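PDB 4WBY: A-adding tRNA nucleotidyltransferase from Aquifex aeolicus, which adds the terminal adenosine to tRNAs that end in CC, using ATP and magnesium, and so completes their 3' CCA end. Local coordinates for residues V34-L38 / L39-V43; L171-A174 / G175-N178; E221-E224 / L225-K228. All blocks are in the same frame, centred on the assembly; numbering follows the deposited sequence.

Contact 1 (V34-L38 / L39-V43); sequences VRDIL and LGKEV. With SO4 (sulfate ion), chain D.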
# COMPACT_ATOMS: atom_id res chain seq x y z
N VAL A 34 -12.20 -5.55 -11.55
CA VAL A 34 -12.64 -5.16 -12.89
C VAL A 34 -11.82 -3.97 -13.38
O VAL A 34 -11.39 -3.94 -14.53
CB VAL A 34 -14.15 -4.84 -12.91
CG1 VAL A 34 -14.58 -4.32 -14.27
CG2 VAL A 34 -14.97 -6.08 -12.52
N ARG A 35 -11.61 -3.00 -12.49
CA ARG A 35 -10.69 -1.89 -12.79
C ARG A 35 -9.34 -2.43 -13.26
O ARG A 35 -8.82 -2.01 -14.30
CB ARG A 35 -10.52 -1.01 -11.55
CG ARG A 35 -9.53 0.15 -11.72
CD ARG A 35 -9.02 0.64 -10.36
NE ARG A 35 -8.26 -0.43 -9.70
CZ ARG A 35 -8.38 -0.79 -8.43
NH1 ARG A 35 -9.23 -0.15 -7.62
NH2 ARG A 35 -7.63 -1.78 -7.95
N ASP A 36 -8.76 -3.36 -12.51
CA ASP A 36 -7.42 -3.83 -12.84
C ASP A 36 -7.39 -4.62 -14.15
O ASP A 36 -6.42 -4.55 -14.89
CB ASP A 36 -6.85 -4.64 -11.67
CG ASP A 36 -6.45 -3.75 -10.50
OD1 ASP A 36 -6.38 -2.52 -10.70
OD2 ASP A 36 -6.21 -4.27 -9.39
N ILE A 37 -8.45 -5.37 -14.44
CA ILE A 37 -8.55 -6.03 -15.74
C ILE A 37 -8.57 -4.99 -16.86
O ILE A 37 -7.87 -5.13 -17.87
CB ILE A 37 -9.79 -6.94 -15.82
CG1 ILE A 37 -9.61 -8.16 -14.91
CG2 ILE A 37 -10.06 -7.37 -17.25
CD1 ILE A 37 -10.87 -8.97 -14.74
N LEU A 38 -9.35 -3.93 -16.68
CA LEU A 38 -9.39 -2.86 -17.68
C LEU A 38 -8.06 -2.12 -17.79
O LEU A 38 -7.76 -1.55 -18.84
CB LEU A 38 -10.52 -1.87 -17.37
CG LEU A 38 -11.92 -2.44 -17.60
CD1 LEU A 38 -12.97 -1.53 -16.95
CD2 LEU A 38 -12.19 -2.62 -19.09
N LEU A 39 -7.27 -2.12 -16.72
CA LEU A 39 -5.96 -1.49 -16.77
C LEU A 39 -4.88 -2.45 -17.26
O LEU A 39 -3.69 -2.13 -17.23
CB LEU A 39 -5.57 -0.94 -15.39
CG LEU A 39 -6.42 0.19 -14.80
CD1 LEU A 39 -6.01 0.47 -13.34
CD2 LEU A 39 -6.31 1.44 -15.63
N GLY A 40 -5.28 -3.64 -17.73
CA GLY A 40 -4.33 -4.55 -18.35
C GLY A 40 -3.40 -5.25 -17.38
O GLY A 40 -2.32 -5.71 -17.77
N LYS A 41 -3.82 -5.36 -16.12
CA LYS A 41 -3.00 -5.99 -15.09
C LYS A 41 -3.32 -7.46 -14.96
O LYS A 41 -4.47 -7.88 -15.15
CB LYS A 41 -3.21 -5.28 -13.76
CG LYS A 41 -2.74 -3.83 -13.79
CD LYS A 41 -3.29 -3.01 -12.63
CE LYS A 41 -2.81 -3.52 -11.29
NZ LYS A 41 -1.36 -3.27 -11.11
N GLU A 42 -2.30 -8.26 -14.65
CA GLU A 42 -2.49 -9.65 -14.29
C GLU A 42 -3.19 -9.73 -12.94
O GLU A 42 -2.72 -9.14 -11.97
CB GLU A 42 -1.14 -10.37 -14.26
CG GLU A 42 -1.20 -11.86 -14.00
CD GLU A 42 0.17 -12.52 -14.09
OE1 GLU A 42 1.06 -11.96 -14.77
OE2 GLU A 42 0.36 -13.58 -13.46
N VAL A 43 -4.31 -10.42 -12.87
CA VAL A 43 -5.07 -10.50 -11.63
C VAL A 43 -5.22 -11.94 -11.13
O VAL A 43 -5.62 -12.83 -11.89
CB VAL A 43 -6.47 -9.87 -11.80
CG1 VAL A 43 -6.35 -8.36 -11.94
CG2 VAL A 43 -7.13 -10.42 -13.02
S SO4 D . -7.59 -1.91 -4.15
O1 SO4 D . -8.80 -1.86 -4.99
O2 SO4 D . -6.43 -1.67 -5.00
O3 SO4 D . -7.65 -0.91 -3.08
O4 SO4 D . -7.49 -3.25 -3.57
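Lys-41 lays its aliphatic chain obliquely across the carboxylate of Asp-36, with CE 3.7 Å from Asp-36 CG. Bends at chi3 and chi4 (63° and 69°) bring the chain alongside the acid, yet Lys-41 NZ stays 5.1 Å from Asp-36 OD1, so methylenes rather than the ammonium make the contact. The acid instead turns to Arg-35: Arg-35 NE donates to Asp-36 OD1 at 3.0 Å, from above the carboxylate plane but within the guanidinium plane. Leu-39 CD1 reaches Arg-35 CG at 3.9 Å. Val-43 touches both Asp-36 and Ile-37, its CG2 meeting Ile-37 CG1 at 3.9 Å with the two side chains at about a right angle.

Backbone bonds close helix 32-38 in a Schellman motif: Lys-41 N to Asp-36 O is 3.0 Å, Gly-40 N to Ile-37 O is also 3.0 Å, and Gly-40 is the C-prime residue with phi 74°.

Arg-35 belongs to the ATP site, and its NH1 also bonds Asn-123. Both NH groups donate to sulfate O1, NH1 at 3.2 Å. With Asp-36 and Asn-123 limiting its rotation, the guanidinium is presented edge-on to an anion, consistent with a place for an ATP phosphate.

Contact 2 (L171-A174 / G175-N178); sequences LRFA and GRLN. With SO4 (sulfate ion), chain D.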
# COMPACT_ATOMS: atom_id res chain seq x y z
N LEU A 171 -7.30 9.93 -2.68
CA LEU A 171 -5.96 10.42 -2.95
C LEU A 171 -5.01 9.25 -3.24
O LEU A 171 -4.10 9.39 -4.05
CB LEU A 171 -5.47 11.27 -1.78
CG LEU A 171 -6.40 12.44 -1.43
CD1 LEU A 171 -5.81 13.32 -0.34
CD2 LEU A 171 -6.75 13.25 -2.69
N ARG A 172 -5.24 8.11 -2.61
CA ARG A 172 -4.45 6.91 -2.93
C ARG A 172 -4.67 6.50 -4.39
O ARG A 172 -3.70 6.26 -5.12
CB ARG A 172 -4.78 5.74 -2.01
CG ARG A 172 -4.12 4.43 -2.45
CD ARG A 172 -4.00 3.42 -1.32
NE ARG A 172 -5.29 3.04 -0.73
CZ ARG A 172 -6.05 2.03 -1.15
NH1 ARG A 172 -5.67 1.29 -2.19
NH2 ARG A 172 -7.19 1.76 -0.53
N PHE A 173 -5.92 6.44 -4.84
CA PHE A 173 -6.16 6.05 -6.23
C PHE A 173 -5.70 7.13 -7.20
O PHE A 173 -5.14 6.80 -8.25
CB PHE A 173 -7.64 5.70 -6.45
CG PHE A 173 -8.07 4.45 -5.74
CD1 PHE A 173 -7.43 3.24 -5.99
CD2 PHE A 173 -9.08 4.48 -4.80
CE1 PHE A 173 -7.81 2.08 -5.33
CE2 PHE A 173 -9.47 3.33 -4.14
CZ PHE A 173 -8.83 2.12 -4.40
N ALA A 174 -5.90 8.40 -6.85
CA ALA A 174 -5.42 9.48 -7.73
C ALA A 174 -3.91 9.39 -7.91
O ALA A 174 -3.40 9.49 -9.03
CB ALA A 174 -5.83 10.86 -7.18
N GLY A 175 -3.18 9.19 -6.82
CA GLY A 175 -1.73 9.12 -6.90
C GLY A 175 -1.24 7.85 -7.58
O GLY A 175 -0.30 7.89 -8.39
N ARG A 176 -1.86 6.71 -7.27
CA ARG A 176 -1.51 5.46 -7.93
C ARG A 176 -1.62 5.55 -9.44
O ARG A 176 -0.74 5.10 -10.17
CB ARG A 176 -2.40 4.32 -7.44
CG ARG A 176 -2.16 3.01 -8.18
CD ARG A 176 -3.25 1.98 -7.95
NE ARG A 176 -3.29 1.51 -6.57
CZ ARG A 176 -4.16 0.62 -6.11
NH1 ARG A 176 -5.08 0.11 -6.92
NH2 ARG A 176 -4.13 0.26 -4.84
N LEU A 177 -2.71 6.16 -9.90
CA LEU A 177 -3.07 6.11 -11.31
C LEU A 177 -2.71 7.37 -12.08
O LEU A 177 -2.92 7.43 -13.29
CB LEU A 177 -4.58 5.85 -11.46
CG LEU A 177 -5.10 4.57 -10.80
CD1 LEU A 177 -6.62 4.54 -10.82
CD2 LEU A 177 -4.51 3.33 -11.48
N ASN A 178 -2.19 8.37 -11.37
CA ASN A 178 -1.98 9.70 -11.96
C ASN A 178 -3.30 10.22 -12.54
O ASN A 178 -3.35 10.69 -13.69
CB ASN A 178 -0.88 9.70 -13.02
CG ASN A 178 -0.42 11.10 -13.40
OD1 ASN A 178 -0.56 12.04 -12.62
ND2 ASN A 178 0.10 11.24 -14.61
S SO4 D . -7.59 -1.91 -4.15
O1 SO4 D . -8.80 -1.86 -4.99
O2 SO4 D . -6.43 -1.67 -5.00
O3 SO4 D . -7.65 -0.91 -3.08
O4 SO4 D . -7.49 -3.25 -3.57
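Arg-172 and Arg-176, one helical turn apart, run side by side in the same direction and converge on one sulfate ion, probably taken from the crystallisation liquor. Hydrogen bonds to the anion carry the charge contact. Arg-172 NH1 gives a nearly straight bond to sulfate O3 (3.1 Å, 173°). Arg-176 holds O2 with both terminal nitrogens, NH1 at 2.9 Å and NH2 at 3.0 Å, and that oxygen lies at the edge of the guanidinium, in its plane. Chains bent at chi3, to 59° in Arg-172 and -67° in Arg-176, bring Arg-172 NH1 within 3.2 Å of Arg-176 NH2. Acids paired with them probably offset part of the charge: Arg-172 NE pairs with Glu-209, and Arg-176 NH2 with Glu-216.

The aromatic contact is between Phe-173 and Arg-176. Their planes are close to perpendicular, and the ring edge stands over one face of the guanidinium, Phe-173 CE1 lying 3.7 Å from Arg-176 NH1. The same edge borders the anion, with Phe-173 CZ 3.5 Å from sulfate O3.

Backbone bonds supply the frame. Arg-176 N to Arg-172 O measures 2.9 Å, and the i to i+4 bonds from Gly-175 to Leu-171 and from Leu-177 to Phe-173 continue the pattern until Asn-178 leaves the helix with positive phi.

Leu-171, Arg-172 and Arg-176 all belong to the ATP site. Arg-172 and Arg-176, paired with acids and flanked by a phenyl edge, line an anion pocket with Arg-35 as a third donor, and the sulfate probably marks where a phosphate of the nucleotide can bind.

Contact 3 (E221-E224 / L225-K228); sequences EILE and LYRK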
# COMPACT_ATOMS: atom_id res chain seq x y z
N GLU A 221 3.77 10.53 -4.53
CA GLU A 221 2.73 11.29 -5.21
C GLU A 221 1.47 11.38 -4.34
O GLU A 221 0.78 12.40 -4.32
CB GLU A 221 2.38 10.67 -6.56
CG GLU A 221 3.40 10.94 -7.65
CD GLU A 221 4.59 10.00 -7.66
OE1 GLU A 221 4.70 9.12 -6.78
OE2 GLU A 221 5.44 10.14 -8.58
N ILE A 222 1.17 10.29 -3.63
CA ILE A 222 0.02 10.29 -2.74
C ILE A 222 0.25 11.27 -1.59
O ILE A 222 -0.65 12.02 -1.22
CB ILE A 222 -0.27 8.88 -2.22
CG1 ILE A 222 -0.66 7.96 -3.39
CG2 ILE A 222 -1.37 8.89 -1.16
CD1 ILE A 222 -0.66 6.47 -3.04
N LEU A 223 1.47 11.29 -1.04
CA LEU A 223 1.81 12.25 0.01
C LEU A 223 1.67 13.69 -0.48
O LEU A 223 1.26 14.56 0.28
CB LEU A 223 3.23 12.01 0.54
CG LEU A 223 3.37 10.75 1.39
CD1 LEU A 223 4.83 10.51 1.77
CD2 LEU A 223 2.49 10.81 2.63
N GLU A 224 2.04 13.96 -1.73
CA GLU A 224 1.84 15.31 -2.28
C GLU A 224 0.36 15.68 -2.31
O GLU A 224 -0.00 16.84 -2.06
CB GLU A 224 2.44 15.44 -3.68
CG GLU A 224 3.96 15.58 -3.70
CD GLU A 224 4.43 17.01 -3.43
OE1 GLU A 224 3.68 17.81 -2.81
OE2 GLU A 224 5.56 17.33 -3.85
N LEU A 225 -0.50 14.71 -2.61
CA LEU A 225 -1.94 14.95 -2.57
C LEU A 225 -2.41 15.15 -1.12
O LEU A 225 -3.25 16.01 -0.85
CB LEU A 225 -2.71 13.81 -3.25
CG LEU A 225 -2.50 13.73 -4.76
CD1 LEU A 225 -2.95 12.39 -5.31
CD2 LEU A 225 -3.21 14.87 -5.48
N TYR A 226 -1.87 14.35 -0.20
CA TYR A 226 -2.17 14.55 1.22
C TYR A 226 -1.84 15.99 1.63
O TYR A 226 -2.59 16.64 2.36
CB TYR A 226 -1.37 13.60 2.11
CG TYR A 226 -1.87 12.17 2.28
CD1 TYR A 226 -2.81 11.60 1.44
CD2 TYR A 226 -1.35 11.40 3.30
CE1 TYR A 226 -3.23 10.28 1.63
CE2 TYR A 226 -1.75 10.10 3.50
CZ TYR A 226 -2.69 9.54 2.67
OH TYR A 226 -3.06 8.24 2.93
N ARG A 227 -0.68 16.46 1.17
CA ARG A 227 -0.25 17.82 1.47
C ARG A 227 -1.20 18.85 0.86
O ARG A 227 -1.66 19.77 1.55
CB ARG A 227 1.18 18.04 0.96
CG ARG A 227 1.79 19.37 1.37
CD ARG A 227 3.27 19.43 1.03
NE ARG A 227 3.51 19.57 -0.41
CZ ARG A 227 3.65 20.73 -1.04
NH1 ARG A 227 3.56 21.87 -0.36
NH2 ARG A 227 3.87 20.75 -2.34
N LYS A 228 -1.51 18.69 -0.42
CA LYS A 228 -2.40 19.61 -1.13
C LYS A 228 -3.75 19.78 -0.43
O LYS A 228 -4.27 20.90 -0.35
CB LYS A 228 -2.62 19.13 -2.56
CG LYS A 228 -3.55 20.01 -3.39
CD LYS A 228 -3.60 19.53 -4.84
CE LYS A 228 -4.58 20.34 -5.66
NZ LYS A 228 -4.46 20.07 -7.13
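Arg-227 grips Glu-224 side-on, placing two nitrogens on the single oxygen OE1. Arg-227 NE and Glu-224 OE1 are 3.0 Å apart in this salt bridge, and Arg-227 NH2 approaches OE1 equally closely on its syn lone pair. The NE bond arrives on the syn side too, but tilted 30° from the carboxylate plane. Both bonds fall on one oxygen and the planes of the two groups stand 57° apart, so this is not the coplanar pair that uses two oxygens. A bend at Glu-224 chi2 (-81°) swings the acid beside the arginine chain, and the second oxygen, OE2, is hydrogen-bonded by Tyr-250.

Four consecutive i to i+4 backbone bonds underlie the bridge. The shortest joins Tyr-226 N to Ile-222 O at 2.8 Å, with the donor in the carbonyl plane; Lys-228 N to Glu-224 O, at 2.9 Å, is the last.

Around this frame Tyr-226 gathers the apolar packing. Its ring runs alongside Ile-222, whose CG2 touches Tyr-226 CE1 at 3.6 Å. From the preceding turn Leu-223 crosses at a slant, its CD2 standing 3.9 Å from Tyr-226 CD2. Beyond the segment, the ring rests on Ile-210 and Ala-213 of helix 203-214 and on Leu-168 and Leu-171 of helix 165-177. Leu-223 leans instead on Tyr-274 and Leu-278 of helix 271-278.

An i to i+3 salt bridge on the partly exposed flank, with buried apolar side chains on another, identifies helix 219-228 as an amphipathic helix packed within the helical region of this class II nucleotidyltransferase.

The three contacts follow in series along the chain. Contact 1 ends helix 32-38, ahead of strand 45-51 in the mixed sheet of the head domain; contact 2 ends helix 165-177; contact 3 lies on helix 219-228. Centres of contacts 1 and 2 are 15 Å apart, and the sulfate touches both, while Leu-39 CD1 packs on Leu-177 CD2 at 3.7 Å. The anion thus sits between helix 32-38 of the head and helix 165-177. Contacts 2 and 3, with centres 10 Å apart, meet where Leu-225 CD1 reaches Ala-174 CB at 3.8 Å. Contacts 1 and 3 stay about 12 Å apart at their nearest atoms; contact 2 touches both, and helix 165-177 thus joins Arg-35 to the helical packing.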